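Local coordinates for purine nucleoside phosphorylase (Anopheles gambiae, PDB 2P4S), which catalyses the phosphorolysis of purine nucleosides such as inosine and 2'-deoxyinosine to the free base and pentose 1-phosphate in purine salvage, at residues P283-V288 and I302-V307; V276-G281 and L297-I302; T199-G204 and L325-C330. All coordinates share one frame; numbering follows the deposited sequence.

Interaction 1. Residues P283-V288 and I302-V307; sequences PNFETV and IGMSTV. With DIH (7-[[(3R,4R)-3-(hydroxymethyl)-4-oxidanyl-pyrrolidin-1-ium-1-yl]methyl]-3,5-dihydropyrrolo[3,2-d]pyrimidin-4-one), chain F; PO4 (phosphate ion), chain D.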
loop_
_atom_site.group_PDB
_atom_site.type_symbol
_atom_site.label_atom_id
_atom_site.label_comp_id
_atom_site.label_asym_id
_atom_site.label_seq_id
_atom_site.Cartn_x
_atom_site.Cartn_y
_atom_site.Cartn_z
ATOM N N PRO A 283 10.769 9.103 -0.574
ATOM C CA PRO A 283 11.159 10.523 -0.530
ATOM C C PRO A 283 11.147 11.228 -1.875
ATOM O O PRO A 283 11.230 12.452 -1.918
ATOM C CB PRO A 283 12.597 10.472 -0.005
ATOM C CG PRO A 283 13.116 9.099 -0.496
ATOM C CD PRO A 283 11.923 8.195 -0.583
ATOM N N ASN A 284 11.073 10.476 -2.972
ATOM C CA ASN A 284 10.943 11.117 -4.286
ATOM C C ASN A 284 9.576 11.833 -4.410
ATOM O O ASN A 284 8.593 11.463 -3.753
ATOM C CB ASN A 284 11.174 10.096 -5.415
ATOM C CG ASN A 284 10.112 8.996 -5.447
ATOM O OD1 ASN A 284 10.191 8.026 -4.703
ATOM N ND2 ASN A 284 9.098 9.165 -6.295
ATOM N N PHE A 285 9.520 12.880 -5.219
ATOM C CA PHE A 285 8.238 13.549 -5.484
ATOM C C PHE A 285 7.498 12.742 -6.572
ATOM O O PHE A 285 8.044 11.813 -7.168
ATOM C CB PHE A 285 8.446 15.032 -5.892
ATOM C CG PHE A 285 9.116 15.876 -4.836
ATOM C CD1 PHE A 285 8.418 16.332 -3.728
ATOM C CD2 PHE A 285 10.471 16.255 -4.963
ATOM C CE1 PHE A 285 9.052 17.128 -2.726
ATOM C CE2 PHE A 285 11.103 17.059 -3.985
ATOM C CZ PHE A 285 10.366 17.481 -2.852
ATOM N N GLU A 286 6.268 13.131 -6.864
ATOM C CA GLU A 286 5.362 12.343 -7.703
ATOM C C GLU A 286 5.576 12.488 -9.228
ATOM O O GLU A 286 5.957 13.547 -9.719
ATOM C CB GLU A 286 3.928 12.753 -7.357
ATOM C CG GLU A 286 3.540 12.439 -5.921
ATOM C CD GLU A 286 4.288 13.343 -4.883
ATOM O OE1 GLU A 286 4.411 14.569 -5.171
ATOM O OE2 GLU A 286 4.747 12.826 -3.802
ATOM N N THR A 287 5.308 11.420 -9.967
ATOM C CA THR A 287 5.253 11.476 -11.426
ATOM C C THR A 287 3.967 12.226 -11.930
ATOM O O THR A 287 2.996 12.470 -11.170
ATOM C CB THR A 287 5.318 10.076 -12.061
ATOM O OG1 THR A 287 4.067 9.403 -11.879
ATOM C CG2 THR A 287 6.451 9.229 -11.466
ATOM N N VAL A 288 3.971 12.564 -13.216
ATOM C CA VAL A 288 2.838 13.227 -13.831
ATOM C C VAL A 288 1.636 12.300 -13.757
ATOM O O VAL A 288 0.565 12.761 -13.388
ATOM C CB VAL A 288 3.139 13.624 -15.322
ATOM C CG1 VAL A 288 1.829 13.927 -16.110
ATOM C CG2 VAL A 288 4.116 14.809 -15.395
ATOM N N ILE A 302 -0.634 17.124 -1.827
ATOM C CA ILE A 302 0.144 15.896 -1.683
ATOM C C ILE A 302 1.345 16.128 -0.778
ATOM O O ILE A 302 2.150 17.041 -1.024
ATOM C CB ILE A 302 0.646 15.333 -3.044
ATOM C CG1 ILE A 302 -0.542 14.965 -3.980
ATOM C CG2 ILE A 302 1.534 14.070 -2.785
ATOM C CD1 ILE A 302 -0.146 14.857 -5.558
ATOM N N GLY A 303 1.466 15.296 0.252
ATOM C CA GLY A 303 2.532 15.445 1.203
ATOM C C GLY A 303 3.093 14.116 1.628
ATOM O O GLY A 303 2.825 13.117 0.972
ATOM N N MET A 304 3.853 14.109 2.739
ATOM C CA MET A 304 4.482 12.883 3.261
ATOM C C MET A 304 4.432 12.752 4.789
ATOM O O MET A 304 5.326 12.144 5.369
ATOM C CB MET A 304 5.960 12.824 2.824
ATOM C CG MET A 304 6.164 12.907 1.304
ATOM S SD MET A 304 7.888 12.894 0.919
ATOM C CE MET A 304 7.919 13.105 -0.878
ATOM N N SER A 305 3.411 13.295 5.466
ATOM C CA SER A 305 3.400 13.270 6.930
ATOM C C SER A 305 1.974 13.380 7.456
ATOM O O SER A 305 1.016 13.182 6.678
ATOM C CB SER A 305 4.265 14.399 7.467
ATOM O OG SER A 305 3.587 15.634 7.305
ATOM N N THR A 306 1.811 13.681 8.761
ATOM C CA THR A 306 0.508 14.241 9.268
ATOM C C THR A 306 -0.636 13.259 9.479
ATOM O O THR A 306 -1.221 13.222 10.568
ATOM C CB THR A 306 0.020 15.412 8.354
ATOM O OG1 THR A 306 1.011 16.429 8.401
ATOM C CG2 THR A 306 -1.333 16.019 8.801
ATOM N N VAL A 307 -0.945 12.470 8.455
ATOM C CA VAL A 307 -2.169 11.621 8.462
ATOM C C VAL A 307 -2.197 10.695 9.711
ATOM O O VAL A 307 -3.186 10.636 10.421
ATOM C CB VAL A 307 -2.354 10.817 7.085
ATOM C CG1 VAL A 307 -3.329 9.624 7.229
ATOM C CG2 VAL A 307 -2.853 11.726 6.013
HETATM O "O5'" DIH F . 10.797 18.758 0.383
HETATM C "C5'" DIH F . 10.476 17.410 0.781
HETATM C "C4'" DIH F . 9.752 17.513 2.102
HETATM C "C6'" DIH F . 8.545 18.474 2.013
HETATM C "C3'" DIH F . 9.215 16.157 2.507
HETATM O "O3'" DIH F . 9.266 16.067 3.932
HETATM C "C2'" DIH F . 7.755 16.211 2.098
HETATM N "N1'" DIH F . 7.386 17.627 2.416
HETATM C C10 DIH F . 6.055 17.945 1.879
HETATM C C9 DIH F . 5.925 18.251 0.402
HETATM C C8 DIH F . 6.066 19.536 -0.187
HETATM N N7 DIH F . 5.848 19.422 -1.526
HETATM C C5 DIH F . 5.572 18.128 -1.834
HETATM C C6 DIH F . 5.199 17.410 -3.086
HETATM O O6 DIH F . 5.120 18.018 -4.232
HETATM N N1 DIH F . 4.964 16.088 -2.948
HETATM C C2 DIH F . 5.052 15.417 -1.760
HETATM N N3 DIH F . 5.352 16.037 -0.608
HETATM C C4 DIH F . 5.607 17.388 -0.641
HETATM P P PO4 D . 6.465 18.021 6.088
HETATM O O1 PO4 D . 6.030 19.451 6.091
HETATM O O2 PO4 D . 7.034 17.696 7.470
HETATM O O3 PO4 D . 5.361 17.063 5.833
HETATM O O4 PO4 D . 7.495 17.860 5.010
#
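Met304 lays its methyl group over the backbone of the facing loop, CE standing 3.4 Å from Asn284 O and 3.5 Å from Pro283 O. The chain runs straight beyond CG (chi2 178°), which carries CE to that loop while SD is left against the pyrrolidinium ring of the inhibitor, 3.5 Å from its C2'. The same methyl approaches CD1 of the Phe285 ring at a slant. Nearer the start of strand 301-303, the Glu286 and Ile302 side chains lie alongside, pointing opposite ways, with CD of Glu286 3.5 Å from Ile302 CG2. The Glu286 chain is bent at chi2 (70°), turning its carboxylate to the base, and N1 of DIH donates to OE1 at 2.7 Å in an almost straight bond (174°). This glutamate recognising the N1-H of a 6-oxopurine is a hallmark of the trimeric purine nucleoside phosphorylases, where a loop and the end of a strand close round the nucleoside. Phe285 borders base and sugar mimic together: CD1 is 3.5 Å from C6 of DIH, and O5' lies in the ring plane at its edge. Beyond Met304 the phosphate site begins, with Ser305 OG donating to O3 of the phosphate ion at 2.7 Å and itself accepting from Thr306 OG1. Asn230 of a neighbouring subunit is hydrogen-bonded to Asn284 OD1 through ND2.

Interaction 2. Residues V276-G281 and L297-I302; sequences VYTCLG and LGVDAI. With DIH (7-[[(3R,4R)-3-(hydroxymethyl)-4-oxidanyl-pyrrolidin-1-ium-1-yl]methyl]-3,5-dihydropyrrolo[3,2-d]pyrimidin-4-one), chain F.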
loop_
_atom_site.group_PDB
_atom_site.type_symbol
_atom_site.label_atom_id
_atom_site.label_comp_id
_atom_site.label_asym_id
_atom_site.label_seq_id
_atom_site.Cartn_x
_atom_site.Cartn_y
_atom_site.Cartn_z
ATOM N N VAL A 276 -8.487 18.255 0.414
ATOM C CA VAL A 276 -8.175 16.894 0.820
ATOM C C VAL A 276 -6.673 16.669 0.700
ATOM O O VAL A 276 -6.065 16.943 -0.362
ATOM C CB VAL A 276 -9.034 15.850 -0.010
ATOM C CG1 VAL A 276 -8.656 14.371 0.317
ATOM C CG2 VAL A 276 -10.621 16.124 0.133
ATOM N N TYR A 277 -6.074 16.094 1.765
ATOM C CA TYR A 277 -4.591 15.920 1.827
ATOM C C TYR A 277 -4.298 14.441 1.740
ATOM O O TYR A 277 -5.120 13.649 2.156
ATOM C CB TYR A 277 -4.041 16.534 3.102
ATOM C CG TYR A 277 -2.610 16.188 3.426
ATOM C CD1 TYR A 277 -1.554 16.998 2.976
ATOM C CD2 TYR A 277 -2.302 15.096 4.266
ATOM C CE1 TYR A 277 -0.236 16.706 3.296
ATOM C CE2 TYR A 277 -0.980 14.801 4.596
ATOM C CZ TYR A 277 0.043 15.611 4.121
ATOM O OH TYR A 277 1.348 15.327 4.462
ATOM N N THR A 278 -3.192 14.036 1.120
ATOM C CA THR A 278 -2.816 12.623 1.242
ATOM C C THR A 278 -1.327 12.552 1.647
ATOM O O THR A 278 -0.561 13.451 1.267
ATOM C CB THR A 278 -3.104 11.783 -0.013
ATOM O OG1 THR A 278 -3.020 10.392 0.334
ATOM C CG2 THR A 278 -2.092 12.079 -1.151
ATOM N N CYS A 279 -0.961 11.499 2.371
ATOM C CA CYS A 279 0.395 11.234 2.837
ATOM C C CYS A 279 1.015 10.081 2.037
ATOM O O CYS A 279 0.616 8.921 2.201
ATOM C CB CYS A 279 0.376 10.885 4.333
ATOM S SG CYS A 279 1.997 10.406 5.017
ATOM N N LEU A 280 1.981 10.391 1.174
ATOM C CA LEU A 280 2.681 9.342 0.398
ATOM C C LEU A 280 4.001 8.979 1.105
ATOM O O LEU A 280 4.513 9.764 1.866
ATOM C CB LEU A 280 2.943 9.809 -1.049
ATOM C CG LEU A 280 1.759 10.405 -1.836
ATOM C CD1 LEU A 280 2.127 10.675 -3.270
ATOM C CD2 LEU A 280 0.566 9.456 -1.800
ATOM N N GLY A 281 4.570 7.813 0.828
ATOM C CA GLY A 281 5.861 7.435 1.426
ATOM C C GLY A 281 7.051 8.353 1.082
ATOM O O GLY A 281 7.885 8.658 1.961
ATOM N N LEU A 297 -8.912 11.016 -7.870
ATOM C CA LEU A 297 -9.446 10.414 -6.690
ATOM C C LEU A 297 -9.900 11.440 -5.640
ATOM O O LEU A 297 -10.419 11.035 -4.612
ATOM C CB LEU A 297 -8.399 9.462 -6.093
ATOM C CG LEU A 297 -8.248 8.284 -7.078
ATOM C CD1 LEU A 297 -7.275 7.304 -6.558
ATOM C CD2 LEU A 297 -9.612 7.611 -7.344
ATOM N N GLY A 298 -9.660 12.741 -5.884
ATOM C CA GLY A 298 -10.145 13.836 -5.009
ATOM C C GLY A 298 -9.075 14.487 -4.125
ATOM O O GLY A 298 -9.400 15.319 -3.284
ATOM N N VAL A 299 -7.795 14.186 -4.355
ATOM C CA VAL A 299 -6.703 14.795 -3.578
ATOM C C VAL A 299 -6.367 16.200 -4.087
ATOM O O VAL A 299 -6.068 16.401 -5.297
ATOM C CB VAL A 299 -5.428 13.879 -3.603
ATOM C CG1 VAL A 299 -4.173 14.598 -3.034
ATOM C CG2 VAL A 299 -5.710 12.519 -2.906
ATOM N N ASP A 300 -6.348 17.170 -3.162
ATOM C CA ASP A 300 -5.913 18.533 -3.517
ATOM C C ASP A 300 -4.479 18.838 -3.189
ATOM O O ASP A 300 -3.888 19.670 -3.854
ATOM C CB ASP A 300 -6.813 19.609 -2.866
ATOM C CG ASP A 300 -8.233 19.458 -3.302
ATOM O OD1 ASP A 300 -8.561 19.783 -4.486
ATOM O OD2 ASP A 300 -9.003 18.933 -2.512
ATOM N N ALA A 301 -3.944 18.200 -2.148
ATOM C CA ALA A 301 -2.604 18.527 -1.639
ATOM C C ALA A 301 -1.863 17.230 -1.342
ATOM O O ALA A 301 -2.413 16.349 -0.730
ATOM C CB ALA A 301 -2.657 19.430 -0.370
ATOM N N ILE A 302 -0.634 17.124 -1.827
ATOM C CA ILE A 302 0.144 15.896 -1.683
ATOM C C ILE A 302 1.345 16.128 -0.778
ATOM O O ILE A 302 2.150 17.041 -1.024
ATOM C CB ILE A 302 0.646 15.333 -3.044
ATOM C CG1 ILE A 302 -0.542 14.965 -3.980
ATOM C CG2 ILE A 302 1.534 14.070 -2.785
ATOM C CD1 ILE A 302 -0.146 14.857 -5.558
HETATM O "O5'" DIH F . 10.797 18.758 0.383
HETATM C "C5'" DIH F . 10.476 17.410 0.781
HETATM C "C4'" DIH F . 9.752 17.513 2.102
HETATM C "C6'" DIH F . 8.545 18.474 2.013
HETATM C "C3'" DIH F . 9.215 16.157 2.507
HETATM O "O3'" DIH F . 9.266 16.067 3.932
HETATM C "C2'" DIH F . 7.755 16.211 2.098
HETATM N "N1'" DIH F . 7.386 17.627 2.416
HETATM C C10 DIH F . 6.055 17.945 1.879
HETATM C C9 DIH F . 5.925 18.251 0.402
HETATM C C8 DIH F . 6.066 19.536 -0.187
HETATM N N7 DIH F . 5.848 19.422 -1.526
HETATM C C5 DIH F . 5.572 18.128 -1.834
HETATM C C6 DIH F . 5.199 17.410 -3.086
HETATM O O6 DIH F . 5.120 18.018 -4.232
HETATM N N1 DIH F . 4.964 16.088 -2.948
HETATM C C2 DIH F . 5.052 15.417 -1.760
HETATM N N3 DIH F . 5.352 16.037 -0.608
HETATM C C4 DIH F . 5.607 17.388 -0.641
#
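Val276 meets Asp300 through both ends of its backbone unit. Its N-H points to Asp300 OD2 over 3.0 Å (163°), reaching the anti lone pair, the one turned away from the other carboxylate oxygen; the second oxygen, OD1, is engaged by Asn206 ND2. Asp300 CG sits beside its own backbone N (chi1 -60°), and this places the carboxylate next to the Val276 amide. The carbonyl of Val276 is gripped twice, by Asp300 N at 2.8 Å and Ala301 N at 3.0 Å. Two residues on, Thr278 N donates to Ala301 O at 3.1 Å, and Tyr277 CA-H leans on that same oxygen. The bonds define a parallel pairing, Tyr277 with Ala301 and Thr278 with Ile302, in a beta-alpha-beta unit whose helix 288-296 leads into the returning strand; Gly298 ends that helix in a Schellman motif. The hydroxyls look elsewhere: Thr278 OG1 is bonded to Ile221 O, and Tyr277 OH receives the N-H of Ser305, in the phosphate site. Apolar contacts accompany these bonds. The Thr278 side chain lies across that of Val299, CG2 of Thr278 being 3.8 Å from Val299 CG1, with Tyr277 and Ala301 on the opposite face of the sheet. Leu280 CD1 presses on Ile302 CG2 at 3.5 Å, tighter than usual for two carbons. Because the carboxylate takes on a backbone N-H at the Val276 end of the pairing, and one carbonyl serves two amides, the N-H and carbonyl of Val276 and the N-H groups of Asp300, Ala301 and Thr278 are all matched, and the charge on Asp300 is probably eased by its two N-H donors.

Interaction 3. Residues T199-G204 and L325-C330; sequences TNAAGG and LITNMC. With DIH (7-[[(3R,4R)-3-(hydroxymethyl)-4-oxidanyl-pyrrolidin-1-ium-1-yl]methyl]-3,5-dihydropyrrolo[3,2-d]pyrimidin-4-one), chain F; PO4 (phosphate ion), chain D.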
loop_
_atom_site.group_PDB
_atom_site.type_symbol
_atom_site.label_atom_id
_atom_site.label_comp_id
_atom_site.label_asym_id
_atom_site.label_seq_id
_atom_site.Cartn_x
_atom_site.Cartn_y
_atom_site.Cartn_z
ATOM N N THR A 199 0.738 20.823 11.113
ATOM C CA THR A 199 1.017 21.663 9.948
ATOM C C THR A 199 1.975 20.896 9.041
ATOM O O THR A 199 2.802 20.112 9.518
ATOM C CB THR A 199 1.700 22.974 10.304
ATOM O OG1 THR A 199 3.061 22.713 10.674
ATOM C CG2 THR A 199 0.987 23.741 11.428
ATOM N N ASN A 200 1.898 21.117 7.740
ATOM C CA ASN A 200 2.913 20.521 6.884
ATOM C C ASN A 200 3.093 21.405 5.669
ATOM O O ASN A 200 2.302 22.353 5.476
ATOM C CB ASN A 200 2.516 19.079 6.501
ATOM C CG ASN A 200 1.192 19.016 5.786
ATOM O OD1 ASN A 200 1.000 19.638 4.737
ATOM N ND2 ASN A 200 0.265 18.281 6.345
ATOM N N ALA A 201 4.131 21.113 4.878
ATOM C CA ALA A 201 4.215 21.559 3.497
ATOM C C ALA A 201 3.537 20.542 2.550
ATOM O O ALA A 201 3.497 19.345 2.846
ATOM C CB ALA A 201 5.700 21.759 3.091
ATOM N N ALA A 202 3.020 21.002 1.408
ATOM C CA ALA A 202 2.465 20.074 0.389
ATOM C C ALA A 202 2.585 20.615 -1.030
ATOM O O ALA A 202 2.749 21.847 -1.254
ATOM C CB ALA A 202 0.993 19.687 0.685
ATOM N N GLY A 203 2.521 19.677 -1.974
ATOM C CA GLY A 203 2.445 20.019 -3.397
ATOM C C GLY A 203 0.978 20.270 -3.703
ATOM O O GLY A 203 0.109 19.507 -3.248
ATOM N N GLY A 204 0.695 21.342 -4.447
ATOM C CA GLY A 204 -0.695 21.632 -4.869
ATOM C C GLY A 204 -1.043 20.758 -6.073
ATOM O O GLY A 204 -0.481 20.959 -7.164
ATOM N N LEU A 325 0.761 24.268 3.948
ATOM C CA LEU A 325 1.296 25.344 3.130
ATOM C C LEU A 325 1.667 24.727 1.763
ATOM O O LEU A 325 2.464 23.776 1.705
ATOM C CB LEU A 325 2.540 25.957 3.792
ATOM C CG LEU A 325 3.205 27.145 3.088
ATOM C CD1 LEU A 325 2.289 28.401 3.011
ATOM C CD2 LEU A 325 4.489 27.473 3.842
ATOM N N ILE A 326 1.088 25.281 0.680
ATOM C CA ILE A 326 1.346 24.827 -0.669
ATOM C C ILE A 326 2.684 25.422 -1.085
ATOM O O ILE A 326 2.806 26.615 -1.245
ATOM C CB ILE A 326 0.205 25.289 -1.643
ATOM C CG1 ILE A 326 -1.159 24.766 -1.171
ATOM C CG2 ILE A 326 0.528 24.932 -3.097
ATOM C CD1 ILE A 326 -1.282 23.186 -1.063
ATOM N N THR A 327 3.714 24.586 -1.252
ATOM C CA THR A 327 5.091 25.097 -1.345
ATOM C C THR A 327 5.567 25.014 -2.777
ATOM O O THR A 327 6.626 25.502 -3.123
ATOM C CB THR A 327 6.044 24.315 -0.411
ATOM O OG1 THR A 327 5.825 22.900 -0.574
ATOM C CG2 THR A 327 5.768 24.687 1.034
ATOM N N ASN A 328 4.753 24.392 -3.614
ATOM C CA ASN A 328 5.106 24.097 -4.969
ATOM C C ASN A 328 3.880 23.499 -5.576
ATOM O O ASN A 328 3.066 22.871 -4.873
ATOM C CB ASN A 328 6.286 23.099 -5.091
ATOM C CG ASN A 328 6.010 21.760 -4.391
ATOM O OD1 ASN A 328 5.953 21.688 -3.128
ATOM N ND2 ASN A 328 5.853 20.691 -5.193
ATOM N N MET A 329 3.756 23.695 -6.883
ATOM C CA MET A 329 2.686 23.097 -7.643
ATOM C C MET A 329 3.175 21.726 -8.068
ATOM O O MET A 329 4.353 21.561 -8.380
ATOM C CB MET A 329 2.308 23.989 -8.867
ATOM C CG MET A 329 1.641 25.346 -8.495
ATOM S SD MET A 329 0.362 25.194 -7.195
ATOM C CE MET A 329 -0.973 24.388 -8.088
ATOM N N CYS A 330 2.294 20.732 -8.018
ATOM C CA CYS A 330 2.629 19.408 -8.545
ATOM C C CYS A 330 2.803 19.533 -10.068
ATOM O O CYS A 330 2.091 20.318 -10.718
ATOM C CB CYS A 330 1.505 18.427 -8.252
ATOM S SG CYS A 330 1.362 18.032 -6.536
HETATM O "O5'" DIH F . 10.797 18.758 0.383
HETATM C "C5'" DIH F . 10.476 17.410 0.781
HETATM C "C4'" DIH F . 9.752 17.513 2.102
HETATM C "C6'" DIH F . 8.545 18.474 2.013
HETATM C "C3'" DIH F . 9.215 16.157 2.507
HETATM O "O3'" DIH F . 9.266 16.067 3.932
HETATM C "C2'" DIH F . 7.755 16.211 2.098
HETATM N "N1'" DIH F . 7.386 17.627 2.416
HETATM C C10 DIH F . 6.055 17.945 1.879
HETATM C C9 DIH F . 5.925 18.251 0.402
HETATM C C8 DIH F . 6.066 19.536 -0.187
HETATM N N7 DIH F . 5.848 19.422 -1.526
HETATM C C5 DIH F . 5.572 18.128 -1.834
HETATM C C6 DIH F . 5.199 17.410 -3.086
HETATM O O6 DIH F . 5.120 18.018 -4.232
HETATM N N1 DIH F . 4.964 16.088 -2.948
HETATM C C2 DIH F . 5.052 15.417 -1.760
HETATM N N3 DIH F . 5.352 16.037 -0.608
HETATM C C4 DIH F . 5.607 17.388 -0.641
HETATM P P PO4 D . 6.465 18.021 6.088
HETATM O O1 PO4 D . 6.030 19.451 6.091
HETATM O O2 PO4 D . 7.034 17.696 7.470
HETATM O O3 PO4 D . 5.361 17.063 5.833
HETATM O O4 PO4 D . 7.495 17.860 5.010
#
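Gly203 and Asn328, which touch through Gly203 CA and Asn328 O, border the flat base of DIH from different directions. The peptide joining Ala202 to Gly203 lies over one face of the base, Gly203 N standing 3.4 Å from N7, and Phe285 covers the opposite face. The Asn328 amide comes up beside the base, nearly coplanar with it, brought to this rim because CG stands between the backbone N and carbonyl carbon (chi1 58°). There OD1 accepts from N7 at 2.8 Å and ND2 donates to O6 at 2.9 Å, both bonds close to straight at 171°. Thr327 OG1 also donates to OD1, in the carbonyl plane of the amide, which would fix its rotation. Thr327 OG1 is 3.4 Å from C8 of DIH. Behind the base the strands run parallel, tied by bonds such as Thr327 N to Ala202 O. At the other end Ala201 N donates to phosphate O1 over 2.8 Å. The N-H at N7 is consistent with mimicry of a purine protonated there during catalysis, and paired central strands offering a backbone amide to phosphate and an asparagine to the base are characteristic of the trimeric purine nucleoside phosphorylase active site.

How the interactions relate
Of the strands involved, 195-204 comes first, and interaction 3 closes the longest loop by pairing 199-204 with 325-330. The other two contacts nest inside that loop. Strand 272-279 opens interaction 2 and the loop after it opens interaction 1; past helix 288-296, residues 297-302 complete interaction 2 and 302-307 complete interaction 1, so the two cross. They share Ile302 on the short strand 301-303, which lies in the sheet between strands 272-279 and 195-204. Gly303 bonds to Thr278 and Leu280, and Ile302 O probably accepts from Gly203 N, joining all three contacts. All three reach the inhibitor, with interactions 1 and 3 both reaching the phosphate.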